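Local coordinates for bacterial transferase hexapeptide (Three repeats) family protein (Acinetobacter baumannii, PDB 4M9C) that probably acetylates a UDP-linked amino sugar, with acetyl-CoA as donor, in the biosynthesis of UDP-N,N'-diacetylbacillosamine, at residues I5-A10 against E16-V21; V21-P26 against Q94-V99; D55-P60 against E84-Q89; V75-V80 against E161-I166. All coordinates share one frame; numbering follows the deposited sequence.

In the fold
Near the N terminus, contact 1 closes the short loop between strand 3-8 and helix 14-24, setting the first helix of the Rossmann-like domain on its sheet. Contact 2 starts from the end of that same helix, sharing Val21 with contact 1, and reaches across the rest of the domain to the turn that leads into the left-handed beta-helix. Contact 3 lies wholly within this long loop and brings the end of helix 53-58 against the end of helix 73-85. Contact 4 leaves from the middle of helix 73-85, so it crosses both contact 2 and contact 3, and ties the Rossmann-like domain to a later coil of the beta-helix.

Contact 1. Residues I5-A10 against E16-V21; sequences IGVYGA and EVMPLV
Val7 lays its CG2 methyl against two side chains of the helix at once: Met18, whose CE lies 3.6 Å from Val7 CG2, and Val21, whose CG1 lies 3.8 Å from that same methyl. Its other branch turns to the preceding helical turn, where Val7 CG1 meets Val17 CG1 at 4.2 Å. One beta-branched residue thus spans both turns, its two methyls splayed over them. Met18 leaves the helix along its flank, and bends at chi2 and chi3 bring its sulfur and terminal methyl back to the strand, a curl that suits a flexible, unbranched chain. Val21 has CG1 wedged between its own backbone N and carbonyl carbon (chi1 72°). Its CG2, anti to the backbone N, meets Ile5, the two side chains sliding past each other in opposite directions with 4.1 Å between Ile5 CG2 and Val21 CG2.

The pairing is the first strand and helix of a Rossmann-like beta-alpha-beta unit, completed by strand 33-36. Strand and helix run nearly antiparallel, at 154°, their axes 9.1 Å apart at closest approach. Phe33 and Phe35 of strand 33-36 continue the apolar layer on Met18, and Thr67 of strand 63-68 borders both Val7 and Val17. In relatives such as PglD this N-terminal domain holds the UDP-sugar.

No hydrogen bond joins the two segments. The strand's backbone bonds go mainly to the flanking strands 33-36 and 63-68, so the helix is seated by the fit of buried methyl groups and by exclusion of water, without directional bonds.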
loop_
_atom_site.group_PDB
_atom_site.type_symbol
_atom_site.label_atom_id
_atom_site.label_comp_id
_atom_site.label_asym_id
_atom_site.label_seq_id
_atom_site.Cartn_x
_atom_site.Cartn_y
_atom_site.Cartn_z
ATOM N N ILE A 5 27.473 -12.097 -7.071
ATOM C CA ILE A 5 26.358 -11.236 -7.435
ATOM C C ILE A 5 26.729 -9.779 -7.196
ATOM O O ILE A 5 27.211 -9.414 -6.122
ATOM C CB ILE A 5 25.080 -11.605 -6.650
ATOM C CG1 ILE A 5 24.512 -12.933 -7.175
ATOM C CG2 ILE A 5 24.060 -10.492 -6.759
ATOM C CD1 ILE A 5 23.295 -13.462 -6.401
ATOM N N GLY A 6 26.533 -8.948 -8.208
ATOM C CA GLY A 6 26.729 -7.525 -8.021
ATOM C C GLY A 6 25.410 -6.778 -7.998
ATOM O O GLY A 6 24.483 -7.112 -8.749
ATOM N N VAL A 7 25.322 -5.778 -7.125
ATOM C CA VAL A 7 24.207 -4.834 -7.143
ATOM C C VAL A 7 24.747 -3.531 -7.738
ATOM O O VAL A 7 25.600 -2.871 -7.136
ATOM C CB VAL A 7 23.646 -4.579 -5.718
ATOM C CG1 VAL A 7 22.601 -3.457 -5.728
ATOM C CG2 VAL A 7 23.069 -5.869 -5.117
ATOM N N TYR A 8 24.268 -3.169 -8.924
ATOM C CA TYR A 8 24.823 -2.020 -9.632
ATOM C C TYR A 8 24.139 -0.754 -9.158
ATOM O O TYR A 8 22.961 -0.536 -9.430
ATOM C CB TYR A 8 24.665 -2.183 -11.143
ATOM C CG TYR A 8 25.837 -1.628 -11.950
ATOM C CD1 TYR A 8 26.434 -0.420 -11.612
ATOM C CD2 TYR A 8 26.337 -2.321 -13.049
ATOM C CE1 TYR A 8 27.504 0.081 -12.345
ATOM C CE2 TYR A 8 27.394 -1.834 -13.783
ATOM C CZ TYR A 8 27.975 -0.633 -13.433
ATOM O OH TYR A 8 29.034 -0.158 -14.179
ATOM N N GLY A 9 24.882 0.069 -8.429
ATOM C CA GLY A 9 24.323 1.240 -7.781
ATOM C C GLY A 9 24.446 1.131 -6.271
ATOM O O GLY A 9 23.706 0.379 -5.636
ATOM N N ALA A 10 25.392 1.867 -5.694
ATOM C CA ALA A 10 25.561 1.902 -4.251
ATOM C C ALA A 10 24.606 2.930 -3.663
ATOM O O ALA A 10 23.985 2.696 -2.627
ATOM C CB ALA A 10 26.988 2.237 -3.892
ATOM N N GLU A 16 18.582 -0.637 -0.573
ATOM C CA GLU A 16 17.288 -1.312 -0.509
ATOM C C GLU A 16 17.355 -2.639 -1.260
ATOM O O GLU A 16 16.839 -3.668 -0.802
ATOM C CB GLU A 16 16.186 -0.428 -1.133
ATOM C CG GLU A 16 14.893 -1.187 -1.441
ATOM C CD GLU A 16 13.951 -0.429 -2.383
ATOM O OE1 GLU A 16 14.416 0.187 -3.374
ATOM O OE2 GLU A 16 12.733 -0.455 -2.121
ATOM N N VAL A 17 18.007 -2.626 -2.414
ATOM C CA VAL A 17 17.992 -3.802 -3.277
ATOM C C VAL A 17 18.885 -4.922 -2.750
ATOM O O VAL A 17 18.562 -6.105 -2.893
ATOM C CB VAL A 17 18.377 -3.430 -4.710
ATOM C CG1 VAL A 17 18.612 -4.687 -5.552
ATOM C CG2 VAL A 17 17.296 -2.518 -5.325
ATOM N N MET A 18 19.995 -4.561 -2.116
ATOM C CA MET A 18 20.919 -5.592 -1.634
ATOM C C MET A 18 20.230 -6.660 -0.745
ATOM O O MET A 18 20.378 -7.847 -0.995
ATOM C CB MET A 18 22.155 -4.990 -0.952
ATOM C CG MET A 18 23.101 -6.028 -0.336
ATOM S SD MET A 18 23.852 -7.091 -1.591
ATOM C CE MET A 18 25.206 -6.066 -2.186
ATOM N N PRO A 19 19.489 -6.246 0.298
ATOM C CA PRO A 19 18.876 -7.289 1.131
ATOM C C PRO A 19 17.792 -8.078 0.387
ATOM O O PRO A 19 17.570 -9.251 0.689
ATOM C CB PRO A 19 18.284 -6.507 2.309
ATOM C CG PRO A 19 18.248 -5.073 1.860
ATOM C CD PRO A 19 19.376 -4.912 0.911
ATOM N N LEU A 20 17.141 -7.453 -0.590
ATOM C CA LEU A 20 16.170 -8.174 -1.406
ATOM C C LEU A 20 16.859 -9.284 -2.191
ATOM O O LEU A 20 16.376 -10.417 -2.237
ATOM C CB LEU A 20 15.451 -7.218 -2.367
ATOM C CG LEU A 20 14.637 -6.091 -1.720
ATOM C CD1 LEU A 20 13.996 -5.202 -2.790
ATOM C CD2 LEU A 20 13.570 -6.676 -0.781
ATOM N N VAL A 21 17.985 -8.960 -2.820
ATOM C CA VAL A 21 18.699 -9.957 -3.605
ATOM C C VAL A 21 19.347 -11.025 -2.707
ATOM O O VAL A 21 19.463 -12.178 -3.109
ATOM C CB VAL A 21 19.710 -9.324 -4.600
ATOM C CG1 VAL A 21 20.921 -8.754 -3.872
ATOM C CG2 VAL A 21 20.132 -10.352 -5.635
#

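Contact 2. Residues V21-P26 against Q94-V99; sequences VRQQFP and QSTNTV
Gln24 and Gln94 approach obliquely, with their side-chain amides turned almost perpendicular, the planes 83° apart. Gln24 CG stands opposite its backbone N, and a bend at chi2 swings the amide out from the helix flank to the other segment. There Gln24 OE1 accepts a hydrogen bond from the backbone Gln94 N at 2.8 Å. The bond is fairly straight at the hydrogen, 162°, yet the donor sits above the carbonyl plane, 39° out of it. The nitrogen of the same amide lies against the end of Gln94, with Gln24 NE2 3.6 Å from Gln94 CD. A long, polar glutamine suits this place, since it can bridge the gap from a helix and meet a backbone N-H in a partly exposed setting.

The contact joins the last turn of the first Rossmann helix to Gln94 and the type I beta turn Ser95-Thr98 that follows it, which leads into strand 99-100 at the start of the left-handed beta-helix. Within that turn Ser95 N donates to Thr98 OG1 at 3.2 Å, and Ser95 OG and Asn97 OD1 bond to Leu112 O and Phe115 N of the next coil.

One residue earlier on the helix, Gln23 extends straight beyond CG and meets Thr96 at about a right angle. Gln23 NE2 comes within 3.0 Å of Thr96 OG1 at the exposed surface, where a long amide and a threonine hydroxyl can both stay in reach of solvent.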
loop_
_atom_site.group_PDB
_atom_site.type_symbol
_atom_site.label_atom_id
_atom_site.label_comp_id
_atom_site.label_asym_id
_atom_site.label_seq_id
_atom_site.Cartn_x
_atom_site.Cartn_y
_atom_site.Cartn_z
ATOM N N VAL A 21 17.985 -8.960 -2.820
ATOM C CA VAL A 21 18.699 -9.957 -3.605
ATOM C C VAL A 21 19.347 -11.025 -2.707
ATOM O O VAL A 21 19.463 -12.178 -3.109
ATOM C CB VAL A 21 19.710 -9.324 -4.600
ATOM C CG1 VAL A 21 20.921 -8.754 -3.872
ATOM C CG2 VAL A 21 20.132 -10.352 -5.635
ATOM N N ARG A 22 19.738 -10.647 -1.490
ATOM C CA ARG A 22 20.204 -11.623 -0.506
ATOM C C ARG A 22 19.122 -12.664 -0.248
ATOM O O ARG A 22 19.401 -13.873 -0.242
ATOM C CB ARG A 22 20.580 -10.955 0.820
ATOM C CG ARG A 22 21.870 -10.121 0.801
ATOM C CD ARG A 22 23.132 -10.962 0.530
ATOM N NE ARG A 22 23.199 -12.170 1.353
ATOM C CZ ARG A 22 23.647 -12.209 2.607
ATOM N NH1 ARG A 22 24.069 -11.101 3.207
ATOM N NH2 ARG A 22 23.671 -13.363 3.268
ATOM N N GLN A 23 17.892 -12.189 -0.034
ATOM C CA GLN A 23 16.745 -13.061 0.225
ATOM C C GLN A 23 16.330 -13.850 -1.012
ATOM O O GLN A 23 15.797 -14.948 -0.892
ATOM C CB GLN A 23 15.534 -12.257 0.699
ATOM C CG GLN A 23 15.653 -11.643 2.064
ATOM C CD GLN A 23 14.352 -10.976 2.482
ATOM O OE1 GLN A 23 14.348 -9.914 3.105
ATOM N NE2 GLN A 23 13.237 -11.601 2.131
ATOM N N GLN A 24 16.541 -13.276 -2.196
ATOM C CA GLN A 24 16.234 -13.973 -3.441
ATOM C C GLN A 24 17.115 -15.232 -3.576
ATOM O O GLN A 24 16.672 -16.261 -4.092
ATOM C CB GLN A 24 16.465 -13.049 -4.638
ATOM C CG GLN A 24 15.876 -13.561 -5.941
ATOM C CD GLN A 24 14.386 -13.314 -6.013
ATOM O OE1 GLN A 24 13.905 -12.277 -5.557
ATOM N NE2 GLN A 24 13.640 -14.272 -6.566
ATOM N N PHE A 25 18.357 -15.134 -3.101
ATOM C CA PHE A 25 19.347 -16.219 -3.210
ATOM C C PHE A 25 19.976 -16.509 -1.854
ATOM O O PHE A 25 21.158 -16.247 -1.634
ATOM C CB PHE A 25 20.425 -15.854 -4.233
ATOM C CG PHE A 25 19.880 -15.630 -5.606
ATOM C CD1 PHE A 25 19.602 -16.706 -6.435
ATOM C CD2 PHE A 25 19.599 -14.358 -6.051
ATOM C CE1 PHE A 25 19.069 -16.509 -7.692
ATOM C CE2 PHE A 25 19.074 -14.155 -7.305
ATOM C CZ PHE A 25 18.802 -15.236 -8.125
ATOM N N PRO A 26 19.176 -17.061 -0.938
ATOM C CA PRO A 26 19.541 -17.203 0.475
ATOM C C PRO A 26 20.685 -18.183 0.745
ATOM O O PRO A 26 21.315 -18.097 1.807
ATOM C CB PRO A 26 18.242 -17.705 1.128
ATOM C CG PRO A 26 17.490 -18.371 0.015
ATOM C CD PRO A 26 17.828 -17.583 -1.225
ATOM N N GLN A 94 12.453 -10.204 -6.686
ATOM C CA GLN A 94 11.157 -9.835 -6.129
ATOM C C GLN A 94 11.307 -9.683 -4.631
ATOM O O GLN A 94 12.373 -9.916 -4.070
ATOM C CB GLN A 94 10.101 -10.924 -6.360
ATOM C CG GLN A 94 9.947 -11.398 -7.775
ATOM C CD GLN A 94 10.910 -12.517 -8.112
ATOM O OE1 GLN A 94 11.557 -12.489 -9.163
ATOM N NE2 GLN A 94 11.002 -13.521 -7.227
ATOM N N SER A 95 10.217 -9.325 -3.978
ATOM C CA SER A 95 10.196 -9.293 -2.533
ATOM C C SER A 95 9.316 -10.428 -2.078
ATOM O O SER A 95 8.469 -10.904 -2.835
ATOM C CB SER A 95 9.622 -7.972 -2.049
ATOM O OG SER A 95 10.376 -6.912 -2.602
ATOM N N THR A 96 9.518 -10.859 -0.841
ATOM C CA THR A 96 8.719 -11.941 -0.275
ATOM C C THR A 96 7.224 -11.664 -0.378
ATOM O O THR A 96 6.447 -12.553 -0.704
ATOM C CB THR A 96 9.090 -12.186 1.191
ATOM O OG1 THR A 96 10.483 -12.498 1.267
ATOM C CG2 THR A 96 8.282 -13.363 1.776
ATOM N N ASN A 97 6.808 -10.433 -0.108
ATOM C CA ASN A 97 5.377 -10.160 -0.102
ATOM C C ASN A 97 4.810 -9.690 -1.448
ATOM O O ASN A 97 3.645 -9.292 -1.521
ATOM C CB ASN A 97 4.994 -9.182 1.019
ATOM C CG ASN A 97 5.519 -7.770 0.775
ATOM O OD1 ASN A 97 6.102 -7.483 -0.271
ATOM N ND2 ASN A 97 5.320 -6.889 1.749
ATOM N N THR A 98 5.621 -9.732 -2.502
ATOM C CA THR A 98 5.150 -9.344 -3.835
ATOM C C THR A 98 4.043 -10.290 -4.290
ATOM O O THR A 98 4.133 -11.503 -4.088
ATOM C CB THR A 98 6.292 -9.376 -4.881
ATOM O OG1 THR A 98 7.226 -8.318 -4.619
ATOM C CG2 THR A 98 5.748 -9.212 -6.305
ATOM N N VAL A 99 3.003 -9.732 -4.897
ATOM C CA VAL A 99 1.905 -10.526 -5.434
ATOM C C VAL A 99 1.879 -10.419 -6.958
ATOM O O VAL A 99 1.924 -9.312 -7.511
ATOM C CB VAL A 99 0.548 -10.042 -4.873
ATOM C CG1 VAL A 99 -0.623 -10.713 -5.607
ATOM C CG2 VAL A 99 0.474 -10.299 -3.373
#

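Contact 3. Residues D55-P60 against E84-Q89; sequences DFISKP and EKDGVQ
Ile57, on the last turn of helix 53-58, reaches over to Asp86 and Val88 at the point where helix 73-85 gives way to strand 89-90 of the Rossmann-like sheet. That helix ends in a Schellman motif: Gly87, with a positive phi that glycine adopts readily, is its C-prime residue, Gly87 N binds Glu84 O at 2.9 Å, and Val88 N returns to Leu83 O.

The bond from CA to CB heads toward the other segment, and at CB the isoleucine divides. The short branch, CG2, crosses toward the carboxylate of Asp86, 3.8 Å from Asp86 OD1. The longer branch leaves through CG1, opposite the carbonyl carbon (chi1 -70°), and a bend at chi2 sends CD1 into the angle between the two partners. This tip meets the aliphatic part of the aspartate, Ile57 CD1 to Asp86 CB 3.8 Å, and also the valine, with Ile57 CD1 3.6 Å from Val88 CG2. Isoleucine suits the spot because its unequal arms can touch both neighbours from one CB. Val88 is buried and leans on Val66 of strand 63-68, while the neighbouring Phe56 packs on Ile4 and Val66, so the apolar layer runs on beneath the helix ends. The aspartate stays at the surface, presenting its CB to the methyl while Asp86 OD2 is hydrogen-bonded to Tyr53 OH, at the start of the other helix.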
loop_
_atom_site.group_PDB
_atom_site.type_symbol
_atom_site.label_atom_id
_atom_site.label_comp_id
_atom_site.label_asym_id
_atom_site.label_seq_id
_atom_site.Cartn_x
_atom_site.Cartn_y
_atom_site.Cartn_z
ATOM N N ASP A 55 36.858 -4.103 -11.619
ATOM C CA ASP A 55 37.260 -5.045 -10.575
ATOM C C ASP A 55 36.230 -6.158 -10.392
ATOM O O ASP A 55 36.590 -7.320 -10.216
ATOM C CB ASP A 55 37.549 -4.327 -9.253
ATOM C CG ASP A 55 38.843 -3.518 -9.306
ATOM O OD1 ASP A 55 39.825 -4.000 -9.923
ATOM O OD2 ASP A 55 38.876 -2.397 -8.751
ATOM N N PHE A 56 34.951 -5.806 -10.459
ATOM C CA PHE A 56 33.909 -6.819 -10.384
ATOM C C PHE A 56 34.093 -7.831 -11.509
ATOM O O PHE A 56 34.125 -9.030 -11.272
ATOM C CB PHE A 56 32.515 -6.185 -10.473
ATOM C CG PHE A 56 31.398 -7.194 -10.558
ATOM C CD1 PHE A 56 30.863 -7.557 -11.785
ATOM C CD2 PHE A 56 30.896 -7.784 -9.412
ATOM C CE1 PHE A 56 29.834 -8.481 -11.871
ATOM C CE2 PHE A 56 29.860 -8.706 -9.484
ATOM C CZ PHE A 56 29.332 -9.057 -10.716
ATOM N N ILE A 57 34.217 -7.336 -12.736
ATOM C CA ILE A 57 34.385 -8.204 -13.893
ATOM C C ILE A 57 35.657 -9.049 -13.779
ATOM O O ILE A 57 35.705 -10.184 -14.256
ATOM C CB ILE A 57 34.446 -7.386 -15.195
ATOM C CG1 ILE A 57 33.080 -6.775 -15.511
ATOM C CG2 ILE A 57 34.911 -8.257 -16.347
ATOM C CD1 ILE A 57 31.994 -7.800 -15.748
ATOM N N SER A 58 36.688 -8.496 -13.144
ATOM C CA SER A 58 37.977 -9.179 -13.077
ATOM C C SER A 58 38.000 -10.302 -12.037
ATOM O O SER A 58 38.907 -11.137 -12.045
ATOM C CB SER A 58 39.117 -8.181 -12.824
ATOM O OG SER A 58 39.177 -7.797 -11.459
ATOM N N LYS A 59 37.003 -10.338 -11.151
ATOM C CA LYS A 59 36.979 -11.364 -10.111
ATOM C C LYS A 59 37.103 -12.761 -10.707
ATOM O O LYS A 59 36.608 -13.022 -11.807
ATOM C CB LYS A 59 35.702 -11.285 -9.268
ATOM C CG LYS A 59 35.604 -10.068 -8.373
ATOM C CD LYS A 59 36.591 -10.145 -7.227
ATOM C CE LYS A 59 36.579 -8.861 -6.407
ATOM N NZ LYS A 59 37.664 -8.835 -5.381
ATOM N N PRO A 60 37.773 -13.665 -9.979
ATOM C CA PRO A 60 37.779 -15.068 -10.387
ATOM C C PRO A 60 36.451 -15.651 -9.948
ATOM O O PRO A 60 36.150 -15.685 -8.752
ATOM C CB PRO A 60 38.909 -15.658 -9.555
ATOM C CG PRO A 60 38.871 -14.856 -8.284
ATOM C CD PRO A 60 38.479 -13.454 -8.702
ATOM N N GLU A 84 26.180 -6.740 -21.173
ATOM C CA GLU A 84 26.072 -7.726 -22.242
ATOM C C GLU A 84 27.439 -7.996 -22.886
ATOM O O GLU A 84 27.768 -9.143 -23.188
ATOM C CB GLU A 84 25.036 -7.291 -23.285
ATOM C CG GLU A 84 23.601 -7.185 -22.743
ATOM C CD GLU A 84 22.885 -8.526 -22.691
ATOM O OE1 GLU A 84 23.434 -9.517 -23.222
ATOM O OE2 GLU A 84 21.768 -8.591 -22.128
ATOM N N LYS A 85 28.236 -6.944 -23.072
ATOM C CA LYS A 85 29.585 -7.082 -23.636
ATOM C C LYS A 85 30.419 -8.115 -22.886
ATOM O O LYS A 85 31.176 -8.870 -23.496
ATOM C CB LYS A 85 30.331 -5.738 -23.642
ATOM C CG LYS A 85 30.012 -4.827 -24.828
ATOM N N ASP A 86 30.288 -8.136 -21.562
ATOM C CA ASP A 86 31.075 -9.045 -20.734
ATOM C C ASP A 86 30.314 -10.328 -20.418
ATOM O O ASP A 86 30.782 -11.162 -19.636
ATOM C CB ASP A 86 31.517 -8.359 -19.438
ATOM C CG ASP A 86 32.549 -7.264 -19.673
ATOM O OD1 ASP A 86 33.727 -7.606 -19.923
ATOM O OD2 ASP A 86 32.190 -6.067 -19.593
ATOM N N GLY A 87 29.145 -10.481 -21.028
ATOM C CA GLY A 87 28.331 -11.669 -20.833
ATOM C C GLY A 87 27.867 -11.900 -19.404
ATOM O O GLY A 87 27.732 -13.039 -18.970
ATOM N N VAL A 88 27.624 -10.820 -18.667
ATOM C CA VAL A 88 27.116 -10.934 -17.302
ATOM C C VAL A 88 25.616 -11.240 -17.321
ATOM O O VAL A 88 24.862 -10.709 -18.140
ATOM C CB VAL A 88 27.381 -9.651 -16.481
ATOM C CG1 VAL A 88 26.842 -9.795 -15.060
ATOM C CG2 VAL A 88 28.863 -9.336 -16.462
ATOM N N GLN A 89 25.194 -12.102 -16.409
ATOM C CA GLN A 89 23.815 -12.564 -16.343
ATOM C C GLN A 89 22.938 -11.561 -15.589
ATOM O O GLN A 89 23.379 -10.945 -14.620
ATOM C CB GLN A 89 23.795 -13.932 -15.662
ATOM C CG GLN A 89 22.418 -14.458 -15.274
ATOM C CD GLN A 89 22.507 -15.804 -14.554
ATOM O OE1 GLN A 89 21.546 -16.251 -13.919
ATOM N NE2 GLN A 89 23.669 -16.453 -14.653
#

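Contact 4. Residues V75-V80 against E161-I166; sequences VREKLV and EDHAYI
A type II beta turn on the left-handed beta-helix, Glu161-Ala164, holds out His163, at positive phi, to helix 73-85 of the Rossmann-like domain, and Glu77 meets it. The two side chains cross at about a right angle. Glu77 CG lies opposite its backbone N (chi1 -178°) and the chain stays extended, long enough to carry the carboxylate across the gap. Glu77 OE2 then sits at the ring edge, 2.8 Å from His163 NE2, which donates a weak hydrogen bond, bent to 126° at the hydrogen, with the carboxylate plane turned 39° from the ring. A water donates to Glu77 OE1 at 2.6 Å and lies a weak 3.4 Å from His163 NE2.

Histidine suits the place because it has a nitrogen on each side: ND1 is hydrogen-bonded to Ser73 OG, at the start of the same helix, so both nitrogens meet polar groups, which limits the ring's rotation, mainly through the ND1 bond. The ring also lies nearly parallel to that of Tyr145, whose loop touches Val80. Next to Glu77, Arg76 reaches Phe127 O and Thr147 OG1, so helix 73-85 rests against several successive coils of the beta-helix.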
loop_
_atom_site.group_PDB
_atom_site.type_symbol
_atom_site.label_atom_id
_atom_site.label_comp_id
_atom_site.label_asym_id
_atom_site.label_seq_id
_atom_site.Cartn_x
_atom_site.Cartn_y
_atom_site.Cartn_z
ATOM N N VAL A 75 20.440 5.575 -17.732
ATOM C CA VAL A 75 21.661 4.978 -17.210
ATOM C C VAL A 75 21.527 3.449 -17.210
ATOM O O VAL A 75 22.464 2.723 -17.570
ATOM C CB VAL A 75 21.941 5.486 -15.776
ATOM C CG1 VAL A 75 23.028 4.640 -15.096
ATOM C CG2 VAL A 75 22.311 6.966 -15.792
ATOM N N ARG A 76 20.349 2.970 -16.812
ATOM C CA ARG A 76 20.096 1.535 -16.703
ATOM C C ARG A 76 20.306 0.847 -18.047
ATOM O O ARG A 76 20.911 -0.217 -18.106
ATOM C CB ARG A 76 18.678 1.249 -16.141
ATOM C CG ARG A 76 18.364 -0.253 -15.975
ATOM C CD ARG A 76 17.315 -0.516 -14.871
ATOM N NE ARG A 76 15.923 -0.260 -15.278
ATOM C CZ ARG A 76 15.232 0.837 -14.974
ATOM N NH1 ARG A 76 13.966 0.965 -15.362
ATOM N NH2 ARG A 76 15.800 1.812 -14.282
ATOM N N GLU A 77 19.814 1.456 -19.124
ATOM C CA GLU A 77 19.997 0.883 -20.460
ATOM C C GLU A 77 21.461 0.829 -20.900
ATOM O O GLU A 77 21.898 -0.153 -21.506
ATOM C CB GLU A 77 19.191 1.647 -21.513
ATOM C CG GLU A 77 19.329 1.055 -22.917
ATOM C CD GLU A 77 18.422 1.736 -23.934
ATOM O OE1 GLU A 77 17.991 1.071 -24.899
ATOM O OE2 GLU A 77 18.140 2.941 -23.766
ATOM N N LYS A 78 22.210 1.895 -20.627
ATOM C CA LYS A 78 23.627 1.903 -20.971
ATOM C C LYS A 78 24.362 0.827 -20.166
ATOM O O LYS A 78 25.235 0.138 -20.697
ATOM C CB LYS A 78 24.250 3.289 -20.747
ATOM C CG LYS A 78 23.622 4.406 -21.594
ATOM C CD LYS A 78 23.547 4.002 -23.062
ATOM C CE LYS A 78 23.219 5.184 -23.981
ATOM N NZ LYS A 78 21.780 5.584 -23.965
ATOM N N LEU A 79 23.993 0.669 -18.895
ATOM C CA LEU A 79 24.620 -0.347 -18.050
ATOM C C LEU A 79 24.363 -1.758 -18.560
ATOM O O LEU A 79 25.259 -2.599 -18.561
ATOM C CB LEU A 79 24.170 -0.218 -16.598
ATOM C CG LEU A 79 24.703 1.040 -15.917
ATOM C CD1 LEU A 79 24.231 1.114 -14.479
ATOM C CD2 LEU A 79 26.225 1.082 -15.996
ATOM N N VAL A 80 23.139 -2.016 -18.998
ATOM C CA VAL A 80 22.810 -3.308 -19.583
ATOM C C VAL A 80 23.696 -3.578 -20.802
ATOM O O VAL A 80 24.244 -4.669 -20.943
ATOM C CB VAL A 80 21.322 -3.400 -19.983
ATOM C CG1 VAL A 80 21.087 -4.608 -20.858
ATOM C CG2 VAL A 80 20.434 -3.469 -18.739
ATOM N N GLU A 161 4.927 3.161 -22.545
ATOM C CA GLU A 161 5.957 2.847 -23.529
ATOM C C GLU A 161 7.372 2.998 -22.963
ATOM O O GLU A 161 7.541 3.459 -21.839
ATOM C CB GLU A 161 5.741 3.698 -24.789
ATOM C CG GLU A 161 4.428 3.351 -25.488
ATOM C CD GLU A 161 4.068 4.323 -26.591
ATOM O OE1 GLU A 161 4.778 5.335 -26.756
ATOM O OE2 GLU A 161 3.066 4.076 -27.297
ATOM N N ASP A 162 8.376 2.588 -23.740
ATOM C CA ASP A 162 9.770 2.582 -23.294
ATOM C C ASP A 162 10.201 3.814 -22.514
ATOM O O ASP A 162 9.824 4.937 -22.848
ATOM C CB ASP A 162 10.717 2.415 -24.489
ATOM C CG ASP A 162 10.595 1.055 -25.152
ATOM O OD1 ASP A 162 11.361 0.803 -26.106
ATOM O OD2 ASP A 162 9.758 0.227 -24.711
ATOM N N HIS A 163 11.002 3.595 -21.474
ATOM C CA HIS A 163 11.698 4.682 -20.782
ATOM C C HIS A 163 10.818 5.677 -20.031
ATOM O O HIS A 163 11.312 6.683 -19.538
ATOM C CB HIS A 163 12.653 5.416 -21.746
ATOM C CG HIS A 163 13.907 4.648 -22.027
ATOM N ND1 HIS A 163 14.950 4.581 -21.128
ATOM C CD2 HIS A 163 14.266 3.877 -23.080
ATOM C CE1 HIS A 163 15.909 3.818 -21.626
ATOM N NE2 HIS A 163 15.524 3.387 -22.813
ATOM N N ALA A 164 9.523 5.403 -19.928
ATOM C CA ALA A 164 8.659 6.266 -19.131
ATOM C C ALA A 164 9.007 6.158 -17.635
ATOM O O ALA A 164 9.471 5.121 -17.171
ATOM C CB ALA A 164 7.220 5.923 -19.373
ATOM N N TYR A 165 8.804 7.242 -16.894
ATOM C CA TYR A 165 9.010 7.251 -15.444
ATOM C C TYR A 165 7.698 7.671 -14.787
ATOM O O TYR A 165 7.180 8.742 -15.079
ATOM C CB TYR A 165 10.130 8.233 -15.056
ATOM C CG TYR A 165 10.320 8.424 -13.555
ATOM C CD1 TYR A 165 9.615 9.403 -12.865
ATOM C CD2 TYR A 165 11.205 7.626 -12.834
ATOM C CE1 TYR A 165 9.782 9.580 -11.503
ATOM C CE2 TYR A 165 11.385 7.801 -11.462
ATOM C CZ TYR A 165 10.671 8.781 -10.806
ATOM O OH TYR A 165 10.831 8.967 -9.448
ATOM N N ILE A 166 7.154 6.821 -13.919
ATOM C CA ILE A 166 5.940 7.152 -13.180
ATOM C C ILE A 166 6.305 7.565 -11.763
ATOM O O ILE A 166 6.809 6.756 -10.980
ATOM C CB ILE A 166 4.944 5.974 -13.146
ATOM C CG1 ILE A 166 4.790 5.369 -14.545
ATOM C CG2 ILE A 166 3.592 6.442 -12.606
ATOM C CD1 ILE A 166 4.310 6.371 -15.613
HETATM O O HOH W 1 15.391 1.053 -25.340
#